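Local coordinates for protein orotidine 5'-phosphate decarboxylase (Sulfolobus solfataricus, PDB 4DBD) that probably catalyses the decarboxylation of orotidine 5'-monophosphate to uridine 5'-monophosphate, the last step of de novo UMP biosynthesis, working as a homodimeric TIM barrel, at residues L14-K20 / E46-D52; I149-R153 / A176-D182; G89-D95 / V130-I134; Y109-V113 / I127-I131. Residue numbers count along the deposited sequence, not the author numbering.

All four contacts belong to one eight-stranded TIM barrel. Contacts 3 and 4 are the closest pair, with centres 9 Å apart: both use helix 124-134 and share V130 and I131, and L94 CD2 of contact 3 meets L110 CD2 of contact 4 at 3.8 Å. Contact 2 lies further round the barrel, 15 Å from contact 4 between centres, and Y152 joins them, its CE2 lying 3.6 Å from A112 CB. Contact 1 stands apart across the chain's centre, its centre 29 to 34 Å from the others. The V111 side chain of contact 4 comes within about 4 Å of that of K61, and S93 OG of contact 3 hydrogen-bonds to D64 O; both partners are predicted catalytic residues.

Contact 1: L14-K20 / E46-D52; sequences LSYQVLK and ELLIGLD
L47, Y16 and L51 carry most of the 387 Å² buried between 14-20 and 46-52. The first segment enters helix 16-22 through S15 at the N-cap, whose OG (chi1 p) accepts from V18 N at 3.2 Å. The second is the last part of helix 41-48 followed by a loop through G50, L51 and D52. Two CA pairs set the register: Y16 to L47 at 6.1 Å and K20 to L51 at 6.2 Å. L47, with chi1 t and chi2 p, is wedged against the start of the other helix, its CD1 3.6 Å from L14 O and 4.2 Å from Y16 CB, while L19 CD1 comes within 3.8 Å of L47 CG. Y16, chi1 t, turns the edge of its ring to the second segment: CD1 is 3.3 Å from L47 O, and OH is 3.0 Å from G50 CA. A CB on G50 would clash with that hydroxyl. L51, chi1 m and chi2 t, brings CD2 to 3.7 Å from L19 CB and 3.5 Å from K20 CD. K20 NZ makes a weak hydrogen bond to G50 O at 3.2 Å, and its charge is paired with E23. L19 and L47 also touch M10 of strand 6-10, and L51 touches I29 of strand 28-32: this is lateral packing between neighbouring elements of the outer helical layer of a TIM barrel.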
loop_
_atom_site.group_PDB
_atom_site.type_symbol
_atom_site.label_atom_id
_atom_site.label_comp_id
_atom_site.label_asym_id
_atom_site.label_seq_id
_atom_site.Cartn_x
_atom_site.Cartn_y
_atom_site.Cartn_z
ATOM N N LEU A 14 18.290 11.444 1.796
ATOM C CA LEU A 14 19.211 12.499 1.383
ATOM C C LEU A 14 19.371 13.474 2.552
ATOM O O LEU A 14 18.454 13.644 3.353
ATOM C CB LEU A 14 18.695 13.237 0.147
ATOM C CG LEU A 14 18.849 12.526 -1.198
ATOM C CD1 LEU A 14 18.535 13.472 -2.346
ATOM C CD2 LEU A 14 20.259 11.981 -1.349
ATOM N N SER A 15 20.528 14.123 2.653
ATOM C CA SER A 15 20.785 14.999 3.795
ATOM C C SER A 15 19.931 16.259 3.723
ATOM O O SER A 15 19.482 16.659 2.650
ATOM C CB SER A 15 22.255 15.401 3.852
ATOM O OG SER A 15 22.474 16.542 3.044
ATOM N N TYR A 16 19.735 16.900 4.871
ATOM C CA TYR A 16 18.937 18.111 4.922
ATOM C C TYR A 16 19.539 19.212 4.063
ATOM O O TYR A 16 18.817 19.959 3.413
ATOM C CB TYR A 16 18.781 18.593 6.366
ATOM C CG TYR A 16 17.781 19.717 6.521
ATOM C CD1 TYR A 16 16.428 19.449 6.659
ATOM C CD2 TYR A 16 18.193 21.048 6.531
ATOM C CE1 TYR A 16 15.504 20.475 6.801
ATOM C CE2 TYR A 16 17.284 22.079 6.677
ATOM C CZ TYR A 16 15.938 21.788 6.808
ATOM O OH TYR A 16 15.025 22.813 6.948
ATOM N N GLN A 17 20.866 19.332 4.083
ATOM C CA GLN A 17 21.524 20.390 3.319
ATOM C C GLN A 17 21.283 20.237 1.817
ATOM O O GLN A 17 20.995 21.217 1.126
ATOM C CB GLN A 17 23.022 20.449 3.637
ATOM C CG GLN A 17 23.315 20.635 5.118
ATOM C CD GLN A 17 22.586 21.830 5.711
ATOM O OE1 GLN A 17 22.466 22.878 5.073
ATOM N NE2 GLN A 17 22.090 21.675 6.939
ATOM N N VAL A 18 21.385 19.005 1.320
ATOM C CA VAL A 18 21.081 18.712 -0.086
ATOM C C VAL A 18 19.659 19.130 -0.462
ATOM O O VAL A 18 19.437 19.797 -1.478
ATOM C CB VAL A 18 21.261 17.202 -0.393
ATOM C CG1 VAL A 18 20.694 16.849 -1.768
ATOM C CG2 VAL A 18 22.723 16.804 -0.285
ATOM N N LEU A 19 18.695 18.740 0.366
ATOM C CA LEU A 19 17.300 19.053 0.081
ATOM C C LEU A 19 17.056 20.562 0.033
ATOM O O LEU A 19 16.218 21.034 -0.724
ATOM C CB LEU A 19 16.376 18.367 1.096
ATOM C CG LEU A 19 16.507 16.839 1.113
ATOM C CD1 LEU A 19 15.711 16.206 2.256
ATOM C CD2 LEU A 19 16.077 16.255 -0.227
ATOM N N LYS A 20 17.803 21.324 0.829
ATOM C CA LYS A 20 17.618 22.776 0.857
ATOM C C LYS A 20 18.026 23.464 -0.447
ATOM O O LYS A 20 17.434 24.476 -0.825
ATOM C CB LYS A 20 18.328 23.405 2.061
ATOM C CG LYS A 20 17.661 23.101 3.392
ATOM C CD LYS A 20 16.231 23.632 3.435
ATOM C CE LYS A 20 16.191 25.155 3.397
ATOM N NZ LYS A 20 14.800 25.695 3.491
ATOM N N GLU A 46 11.275 15.248 10.787
ATOM C CA GLU A 46 12.321 16.246 10.988
ATOM C C GLU A 46 12.979 16.635 9.667
ATOM O O GLU A 46 13.212 17.809 9.392
ATOM C CB GLU A 46 13.377 15.702 11.950
ATOM C CG GLU A 46 14.522 16.665 12.194
ATOM C CD GLU A 46 15.470 16.190 13.273
ATOM O OE1 GLU A 46 15.245 15.096 13.830
ATOM O OE2 GLU A 46 16.443 16.914 13.569
ATOM N N LEU A 47 13.281 15.634 8.848
ATOM C CA LEU A 47 13.948 15.865 7.575
ATOM C C LEU A 47 13.181 16.835 6.673
ATOM O O LEU A 47 13.782 17.602 5.918
ATOM C CB LEU A 47 14.152 14.526 6.847
ATOM C CG LEU A 47 15.045 14.559 5.604
ATOM C CD1 LEU A 47 16.408 15.144 5.928
ATOM C CD2 LEU A 47 15.190 13.166 4.999
ATOM N N LEU A 48 11.851 16.796 6.752
ATOM C CA LEU A 48 11.005 17.530 5.811
ATOM C C LEU A 48 10.560 18.917 6.271
ATOM O O LEU A 48 9.879 19.628 5.533
ATOM C CB LEU A 48 9.768 16.692 5.472
ATOM C CG LEU A 48 10.065 15.451 4.638
ATOM C CD1 LEU A 48 8.868 14.520 4.632
ATOM C CD2 LEU A 48 10.459 15.840 3.219
ATOM N N ILE A 49 10.952 19.300 7.481
ATOM C CA ILE A 49 10.376 20.478 8.132
ATOM C C ILE A 49 10.583 21.828 7.436
ATOM O O ILE A 49 9.608 22.503 7.103
ATOM C CB ILE A 49 10.804 20.568 9.605
ATOM C CG1 ILE A 49 9.913 19.659 10.456
ATOM C CG2 ILE A 49 10.716 22.006 10.098
ATOM C CD1 ILE A 49 10.318 19.586 11.919
ATOM N N GLY A 50 11.832 22.224 7.213
ATOM C CA GLY A 50 12.103 23.550 6.677
ATOM C C GLY A 50 11.910 23.720 5.176
ATOM O O GLY A 50 11.898 24.845 4.671
ATOM N N LEU A 51 11.740 22.608 4.466
ATOM C CA LEU A 51 11.778 22.603 3.005
ATOM C C LEU A 51 10.665 23.416 2.345
ATOM O O LEU A 51 9.483 23.178 2.588
ATOM C CB LEU A 51 11.747 21.164 2.487
ATOM C CG LEU A 51 12.791 20.216 3.082
ATOM C CD1 LEU A 51 12.701 18.843 2.432
ATOM C CD2 LEU A 51 14.194 20.788 2.930
ATOM N N ASP A 52 11.053 24.371 1.505
ATOM C CA ASP A 52 10.091 25.164 0.754
ATOM C C ASP A 52 9.868 24.603 -0.646
ATOM O O ASP A 52 10.428 25.104 -1.630
ATOM C CB ASP A 52 10.534 26.627 0.652
ATOM C CG ASP A 52 9.559 27.474 -0.158
ATOM O OD1 ASP A 52 8.330 27.339 0.048
ATOM O OD2 ASP A 52 10.016 28.269 -1.007
#

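Contact 2: I149-R153 / A176-D182; sequences ITQYR and AVCAGAD
Polar groups at the end of helix 175-179 are met here by side chains from one face of helix 146-155. The register is fixed by T150 and A179, whose CA atoms are 5.3 Å apart. Helix 175-179 ends in a Schellman motif, with A181 N bonding to A176 O at 3.0 Å and G180 N to V177 O at 3.0 Å. At phi 133° and psi 0°, a CB on G180 would jam against the preceding carbonyl O and sit tight against R153 CB. The carbonyls of A179 and G180 are satisfied across the interface. T150 OG1 (chi1 m) donates to A179 O at 2.9 Å. R153, chi1 t then p and p, reaches G180 O with both NE (2.8 Å) and NH2 (3.0 Å); this oxygen lies near the guanidinium plane, at its edge. NH2 also forms a salt bridge with D182 OD2 at 2.6 Å, weak as a hydrogen bond. Beside these bonds I149, m and t, places CD1 3.7 Å from A176 CB and CG2 3.9 Å from A179 CB. Chemically, R153 links G180 O, D182 and, through NH1, M159 O, while D182 OD2 carries the link on to I161 N of strand 160-163.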
loop_
_atom_site.group_PDB
_atom_site.type_symbol
_atom_site.label_atom_id
_atom_site.label_comp_id
_atom_site.label_asym_id
_atom_site.label_seq_id
_atom_site.Cartn_x
_atom_site.Cartn_y
_atom_site.Cartn_z
ATOM N N ILE A 149 -0.576 8.676 -20.950
ATOM C CA ILE A 149 -0.444 10.040 -20.444
ATOM C C ILE A 149 -1.238 11.010 -21.307
ATOM O O ILE A 149 -1.997 11.839 -20.798
ATOM C CB ILE A 149 1.038 10.490 -20.409
ATOM C CG1 ILE A 149 1.824 9.637 -19.418
ATOM C CG2 ILE A 149 1.156 11.960 -20.039
ATOM C CD1 ILE A 149 3.310 9.984 -19.353
ATOM N N THR A 150 -1.063 10.918 -22.624
ATOM C CA THR A 150 -1.756 11.855 -23.504
ATOM C C THR A 150 -3.273 11.670 -23.392
ATOM O O THR A 150 -4.028 12.642 -23.291
ATOM C CB THR A 150 -1.315 11.691 -24.957
ATOM O OG1 THR A 150 0.120 11.684 -25.021
ATOM C CG2 THR A 150 -1.865 12.839 -25.790
ATOM N N GLN A 151 -3.703 10.415 -23.377
ATOM C CA GLN A 151 -5.117 10.076 -23.271
ATOM C C GLN A 151 -5.705 10.493 -21.935
ATOM O O GLN A 151 -6.798 11.045 -21.885
ATOM C CB GLN A 151 -5.320 8.580 -23.516
ATOM C CG GLN A 151 -5.039 8.194 -24.967
ATOM C CD GLN A 151 -4.560 6.769 -25.128
ATOM O OE1 GLN A 151 -4.642 5.960 -24.199
ATOM N NE2 GLN A 151 -4.043 6.451 -26.317
ATOM N N TYR A 152 -4.993 10.245 -20.842
ATOM C CA TYR A 152 -5.477 10.761 -19.567
ATOM C C TYR A 152 -5.528 12.290 -19.556
ATOM O O TYR A 152 -6.430 12.874 -18.963
ATOM C CB TYR A 152 -4.685 10.202 -18.372
ATOM C CG TYR A 152 -5.245 8.884 -17.887
ATOM C CD1 TYR A 152 -4.906 7.696 -18.510
ATOM C CD2 TYR A 152 -6.146 8.837 -16.829
ATOM C CE1 TYR A 152 -5.427 6.489 -18.083
ATOM C CE2 TYR A 152 -6.675 7.631 -16.397
ATOM C CZ TYR A 152 -6.306 6.464 -17.029
ATOM O OH TYR A 152 -6.833 5.256 -16.614
ATOM N N ARG A 153 -4.586 12.937 -20.234
ATOM C CA ARG A 153 -4.601 14.398 -20.306
ATOM C C ARG A 153 -5.846 14.868 -21.057
ATOM O O ARG A 153 -6.459 15.872 -20.698
ATOM C CB ARG A 153 -3.333 14.933 -20.970
ATOM C CG ARG A 153 -3.399 16.415 -21.329
ATOM C CD ARG A 153 -3.753 17.268 -20.125
ATOM N NE ARG A 153 -2.683 17.248 -19.137
ATOM C CZ ARG A 153 -2.859 17.435 -17.833
ATOM N NH1 ARG A 153 -4.073 17.646 -17.341
ATOM N NH2 ARG A 153 -1.813 17.392 -17.022
ATOM N N ALA A 176 7.532 12.540 -20.580
ATOM C CA ALA A 176 6.221 12.460 -19.954
ATOM C C ALA A 176 5.563 13.829 -19.951
ATOM O O ALA A 176 4.400 13.967 -20.333
ATOM C CB ALA A 176 6.327 11.904 -18.549
ATOM N N VAL A 177 6.313 14.846 -19.535
ATOM C CA VAL A 177 5.814 16.207 -19.627
ATOM C C VAL A 177 5.390 16.535 -21.061
ATOM O O VAL A 177 4.309 17.069 -21.275
ATOM C CB VAL A 177 6.825 17.232 -19.111
ATOM C CG1 VAL A 177 6.287 18.641 -19.305
ATOM C CG2 VAL A 177 7.106 16.972 -17.634
ATOM N N CYS A 178 6.216 16.190 -22.047
ATOM C CA CYS A 178 5.848 16.499 -23.429
ATOM C C CYS A 178 4.576 15.761 -23.863
ATOM O O CYS A 178 3.786 16.296 -24.636
ATOM C CB CYS A 178 7.015 16.265 -24.397
ATOM S SG CYS A 178 8.362 17.472 -24.211
ATOM N N ALA A 179 4.353 14.561 -23.326
ATOM C CA ALA A 179 3.136 13.803 -23.627
ATOM C C ALA A 179 1.881 14.347 -22.936
ATOM O O ALA A 179 0.763 13.961 -23.284
ATOM C CB ALA A 179 3.322 12.327 -23.287
ATOM N N GLY A 180 2.056 15.216 -21.942
ATOM C CA GLY A 180 0.912 15.842 -21.308
ATOM C C GLY A 180 0.932 15.849 -19.794
ATOM O O GLY A 180 0.010 16.375 -19.166
ATOM N N ALA A 181 1.979 15.284 -19.201
ATOM C CA ALA A 181 2.102 15.282 -17.742
ATOM C C ALA A 181 2.496 16.668 -17.228
ATOM O O ALA A 181 3.135 17.448 -17.929
ATOM C CB ALA A 181 3.109 14.231 -17.292
ATOM N N ASP A 182 2.123 16.971 -15.990
ATOM C CA ASP A 182 2.541 18.219 -15.374
ATOM C C ASP A 182 3.938 18.122 -14.760
ATOM O O ASP A 182 4.767 19.007 -14.939
ATOM C CB ASP A 182 1.526 18.650 -14.316
ATOM C CG ASP A 182 0.199 19.015 -14.924
ATOM O OD1 ASP A 182 0.135 20.079 -15.577
ATOM O OD2 ASP A 182 -0.767 18.239 -14.781
#

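Contact 3: G89-D95 / V130-I134; sequences GVKGSLD and VIREI
K91 NZ and E133 OE1 form a salt bridge at 3.0 Å, weak as a hydrogen bond, across the exposed edge of the contact between 89-95 and 130-134. Within the first segment, D95 OD1 (chi1 p) accepts from G92 N at 3.0 Å and so closes the irregular first turn of helix 90-103. That turn is of the wider pi type: L94 N bonds to G89 O at 3.2 Å and D95 N to V90 O at 3.1 Å, with G92 at phi 82° and psi 8°. G89, at the N-cap with phi 88° and psi -178°, has angles that a side chain would not tolerate.

These are successive helices on the outside of the TIM barrel, separated in sequence by strand 107-113; the segment axes come within 11.2 Å and cross at -65°. The pi turn faces the dimer interface, where K91 packs on E117 and S93 on H116 of the second subunit. Within its own chain, S93 OG hydrogen-bonds to D64 O, the backbone of a predicted catalytic residue.

Inward lies the apolar seam, with CA register G89 to V130 at 6.1 Å and D95 to I134 at 6.8 Å. V90 (chi1 t) sets CG2 at 4.0 Å from both V130 CG1 and I134 CG1. L94, m and t, approaches V130 CG1 through CD1 at 3.8 Å, while I134, m and m, brings CD1 to 3.6 Å from L94 CB.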
loop_
_atom_site.group_PDB
_atom_site.type_symbol
_atom_site.label_atom_id
_atom_site.label_comp_id
_atom_site.label_asym_id
_atom_site.label_seq_id
_atom_site.Cartn_x
_atom_site.Cartn_y
_atom_site.Cartn_z
ATOM N N GLY A 89 -11.377 1.192 -5.432
ATOM C CA GLY A 89 -12.763 1.575 -5.594
ATOM C C GLY A 89 -13.237 2.612 -4.597
ATOM O O GLY A 89 -12.476 3.093 -3.742
ATOM N N VAL A 90 -14.519 2.948 -4.687
ATOM C CA VAL A 90 -15.034 4.118 -3.983
ATOM C C VAL A 90 -15.708 3.779 -2.647
ATOM O O VAL A 90 -15.215 4.136 -1.584
ATOM C CB VAL A 90 -15.999 4.914 -4.899
ATOM C CG1 VAL A 90 -16.647 6.091 -4.144
ATOM C CG2 VAL A 90 -15.262 5.393 -6.155
ATOM N N LYS A 91 -16.832 3.074 -2.700
ATOM C CA LYS A 91 -17.648 2.892 -1.506
ATOM C C LYS A 91 -16.920 2.149 -0.395
ATOM O O LYS A 91 -16.521 0.993 -0.566
ATOM C CB LYS A 91 -18.957 2.172 -1.859
ATOM C CG LYS A 91 -20.034 3.092 -2.409
ATOM C CD LYS A 91 -19.476 3.947 -3.538
ATOM C CE LYS A 91 -20.491 4.177 -4.652
ATOM N NZ LYS A 91 -19.802 4.477 -5.954
ATOM N N GLY A 92 -16.738 2.818 0.743
ATOM C CA GLY A 92 -16.116 2.191 1.899
ATOM C C GLY A 92 -14.597 2.181 1.819
ATOM O O GLY A 92 -13.923 1.557 2.642
ATOM N N SER A 93 -14.058 2.870 0.822
ATOM C CA SER A 93 -12.607 2.972 0.659
ATOM C C SER A 93 -12.241 4.402 0.269
ATOM O O SER A 93 -12.056 5.254 1.134
ATOM C CB SER A 93 -12.114 1.942 -0.358
ATOM O OG SER A 93 -10.709 2.007 -0.542
ATOM N N LEU A 94 -12.168 4.696 -1.025
ATOM C CA LEU A 94 -11.758 6.039 -1.419
ATOM C C LEU A 94 -12.730 7.160 -1.021
ATOM O O LEU A 94 -12.296 8.291 -0.769
ATOM C CB LEU A 94 -11.417 6.100 -2.909
ATOM C CG LEU A 94 -10.146 5.338 -3.292
ATOM C CD1 LEU A 94 -10.066 5.211 -4.802
ATOM C CD2 LEU A 94 -8.884 6.030 -2.728
ATOM N N ASP A 95 -14.031 6.882 -0.957
ATOM C CA ASP A 95 -14.944 7.962 -0.560
ATOM C C ASP A 95 -14.651 8.459 0.857
ATOM O O ASP A 95 -14.604 9.665 1.107
ATOM C CB ASP A 95 -16.436 7.619 -0.766
ATOM C CG ASP A 95 -16.892 6.386 0.010
ATOM O OD1 ASP A 95 -16.106 5.801 0.782
ATOM O OD2 ASP A 95 -18.075 6.011 -0.142
ATOM N N VAL A 130 -13.698 5.462 -11.404
ATOM C CA VAL A 130 -13.330 5.759 -10.025
ATOM C C VAL A 130 -12.795 7.182 -9.928
ATOM O O VAL A 130 -13.172 7.946 -9.030
ATOM C CB VAL A 130 -12.302 4.751 -9.492
ATOM C CG1 VAL A 130 -11.784 5.197 -8.153
ATOM C CG2 VAL A 130 -12.932 3.368 -9.395
ATOM N N ILE A 131 -11.906 7.550 -10.848
ATOM C CA ILE A 131 -11.321 8.887 -10.807
ATOM C C ILE A 131 -12.391 9.958 -11.003
ATOM O O ILE A 131 -12.387 10.987 -10.332
ATOM C CB ILE A 131 -10.180 9.041 -11.843
ATOM C CG1 ILE A 131 -9.003 8.150 -11.434
ATOM C CG2 ILE A 131 -9.747 10.487 -11.958
ATOM C CD1 ILE A 131 -7.959 7.941 -12.535
ATOM N N ARG A 132 -13.317 9.709 -11.920
ATOM C CA ARG A 132 -14.428 10.641 -12.132
ATOM C C ARG A 132 -15.322 10.843 -10.903
ATOM O O ARG A 132 -15.718 11.967 -10.605
ATOM C CB ARG A 132 -15.262 10.204 -13.333
ATOM C CG ARG A 132 -14.525 10.332 -14.640
ATOM C CD ARG A 132 -15.243 9.563 -15.733
ATOM N NE ARG A 132 -14.557 9.691 -17.009
ATOM C CZ ARG A 132 -14.352 8.683 -17.849
ATOM N NH1 ARG A 132 -14.795 7.466 -17.555
ATOM N NH2 ARG A 132 -13.711 8.896 -18.987
ATOM N N GLU A 133 -15.636 9.766 -10.188
ATOM C CA GLU A 133 -16.453 9.880 -8.976
ATOM C C GLU A 133 -15.743 10.646 -7.863
ATOM O O GLU A 133 -16.341 11.480 -7.191
ATOM C CB GLU A 133 -16.861 8.502 -8.454
ATOM C CG GLU A 133 -17.950 7.821 -9.248
ATOM C CD GLU A 133 -18.347 6.489 -8.644
ATOM O OE1 GLU A 133 -17.980 6.236 -7.475
ATOM O OE2 GLU A 133 -19.017 5.690 -9.338
ATOM N N ILE A 134 -14.462 10.352 -7.670
ATOM C CA ILE A 134 -13.697 10.893 -6.550
ATOM C C ILE A 134 -13.220 12.315 -6.805
ATOM O O ILE A 134 -13.197 13.138 -5.894
ATOM C CB ILE A 134 -12.489 9.982 -6.213
ATOM C CG1 ILE A 134 -12.985 8.647 -5.649
ATOM C CG2 ILE A 134 -11.538 10.661 -5.225
ATOM C CD1 ILE A 134 -13.539 8.743 -4.226
#

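Contact 4: Y109-V113 / I127-I131; sequences YLVAV and IKNVI
This is a buried, wholly apolar strand-to-helix contact, in which helix 124-134 covers the outer face of barrel strand 107-113. All six touching residues are buried, no hydrogen bond crosses between 109-113 and 127-131, and the two segments bury 220 Å². Their axes approach to 9.2 Å with N-to-C directions 163° apart, so the helix runs back nearly antiparallel to the strand. In CA register, L110 stands opposite I131 at 7.2 Å and A112 opposite I127 at 6.4 Å, two strand residues spanning one helical turn, which is itself set by I131 N to I127 O at 2.9 Å. L110 points at the helix with chi1 m and chi2 t, and its CD1 lies 4.0 Å from I131 CG1 and 4.5 Å from V130 CG1. The small A112 lets the helix come close: its CB is 3.8 Å from I131 CD1 and 4.1 Å from I127 CG2. I131, m and t, brings its end towards the strand. Y152 of helix 146-155 packs on A112 and I127, and L94 of helix 90-103 on L110, extending the layer on two flanks. V111 points away from the helix, towards the barrel interior, with its side chain about 4 Å from that of K61, the predicted proton donor. Strand 107-113, helix 124-134 and strand 138-141 make up a beta-alpha-beta crossover, the repeating unit of the TIM barrel.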
loop_
_atom_site.group_PDB
_atom_site.type_symbol
_atom_site.label_atom_id
_atom_site.label_comp_id
_atom_site.label_asym_id
_atom_site.label_seq_id
_atom_site.Cartn_x
_atom_site.Cartn_y
_atom_site.Cartn_z
ATOM N N TYR A 109 -4.069 12.194 -4.756
ATOM C CA TYR A 109 -3.656 11.772 -6.098
ATOM C C TYR A 109 -3.977 10.290 -6.232
ATOM O O TYR A 109 -3.634 9.504 -5.343
ATOM C CB TYR A 109 -2.147 11.961 -6.267
ATOM C CG TYR A 109 -1.723 13.396 -6.441
ATOM C CD1 TYR A 109 -1.429 13.900 -7.700
ATOM C CD2 TYR A 109 -1.607 14.247 -5.349
ATOM C CE1 TYR A 109 -1.039 15.213 -7.872
ATOM C CE2 TYR A 109 -1.209 15.570 -5.512
ATOM C CZ TYR A 109 -0.932 16.040 -6.777
ATOM O OH TYR A 109 -0.545 17.342 -6.964
ATOM N N LEU A 110 -4.611 9.895 -7.339
ATOM C CA LEU A 110 -4.966 8.489 -7.523
ATOM C C LEU A 110 -4.105 7.830 -8.598
ATOM O O LEU A 110 -3.834 8.417 -9.643
ATOM C CB LEU A 110 -6.439 8.335 -7.882
ATOM C CG LEU A 110 -7.485 8.749 -6.848
ATOM C CD1 LEU A 110 -8.876 8.535 -7.421
ATOM C CD2 LEU A 110 -7.305 7.953 -5.540
ATOM N N VAL A 111 -3.670 6.605 -8.328
ATOM C CA VAL A 111 -2.858 5.861 -9.283
ATOM C C VAL A 111 -3.721 5.328 -10.426
ATOM O O VAL A 111 -4.657 4.548 -10.203
ATOM C CB VAL A 111 -2.132 4.697 -8.594
ATOM C CG1 VAL A 111 -1.407 3.846 -9.642
ATOM C CG2 VAL A 111 -1.160 5.239 -7.565
ATOM N N ALA A 112 -3.419 5.753 -11.653
ATOM C CA ALA A 112 -4.231 5.335 -12.808
ATOM C C ALA A 112 -3.535 4.269 -13.638
ATOM O O ALA A 112 -4.151 3.265 -14.014
ATOM C CB ALA A 112 -4.619 6.534 -13.684
ATOM N N VAL A 113 -2.270 4.512 -13.967
ATOM C CA VAL A 113 -1.476 3.569 -14.739
ATOM C C VAL A 113 -0.080 3.459 -14.132
ATOM O O VAL A 113 0.559 4.469 -13.840
ATOM C CB VAL A 113 -1.326 4.020 -16.205
ATOM C CG1 VAL A 113 -0.632 2.928 -17.026
ATOM C CG2 VAL A 113 -2.680 4.369 -16.789
ATOM N N ILE A 127 -11.089 2.241 -13.728
ATOM C CA ILE A 127 -10.240 3.189 -13.022
ATOM C C ILE A 127 -10.626 4.632 -13.371
ATOM O O ILE A 127 -10.723 5.481 -12.495
ATOM C CB ILE A 127 -8.730 2.883 -13.265
ATOM C CG1 ILE A 127 -8.284 1.775 -12.288
ATOM C CG2 ILE A 127 -7.893 4.126 -13.044
ATOM C CD1 ILE A 127 -7.024 1.032 -12.701
ATOM N N LYS A 128 -10.871 4.909 -14.647
ATOM C CA LYS A 128 -11.330 6.243 -15.039
ATOM C C LYS A 128 -12.630 6.628 -14.346
ATOM O O LYS A 128 -12.786 7.766 -13.895
ATOM C CB LYS A 128 -11.456 6.351 -16.565
ATOM C CG LYS A 128 -10.107 6.396 -17.250
ATOM C CD LYS A 128 -10.220 6.579 -18.765
ATOM C CE LYS A 128 -8.837 6.583 -19.408
ATOM N NZ LYS A 128 -8.888 7.011 -20.839
ATOM N N ASN A 129 -13.559 5.684 -14.252
ATOM C CA ASN A 129 -14.796 5.929 -13.515
ATOM C C ASN A 129 -14.567 6.232 -12.040
ATOM O O ASN A 129 -15.183 7.132 -11.475
ATOM C CB ASN A 129 -15.752 4.750 -13.660
ATOM C CG ASN A 129 -16.361 4.689 -15.028
ATOM O OD1 ASN A 129 -16.319 5.673 -15.769
ATOM N ND2 ASN A 129 -16.925 3.538 -15.382
ATOM N N VAL A 130 -13.698 5.462 -11.404
ATOM C CA VAL A 130 -13.330 5.759 -10.025
ATOM C C VAL A 130 -12.795 7.182 -9.928
ATOM O O VAL A 130 -13.172 7.946 -9.030
ATOM C CB VAL A 130 -12.302 4.751 -9.492
ATOM C CG1 VAL A 130 -11.784 5.197 -8.153
ATOM C CG2 VAL A 130 -12.932 3.368 -9.395
ATOM N N ILE A 131 -11.906 7.550 -10.848
ATOM C CA ILE A 131 -11.321 8.887 -10.807
ATOM C C ILE A 131 -12.391 9.958 -11.003
ATOM O O ILE A 131 -12.387 10.987 -10.332
ATOM C CB ILE A 131 -10.180 9.041 -11.843
ATOM C CG1 ILE A 131 -9.003 8.150 -11.434
ATOM C CG2 ILE A 131 -9.747 10.487 -11.958
ATOM C CD1 ILE A 131 -7.959 7.941 -12.535
#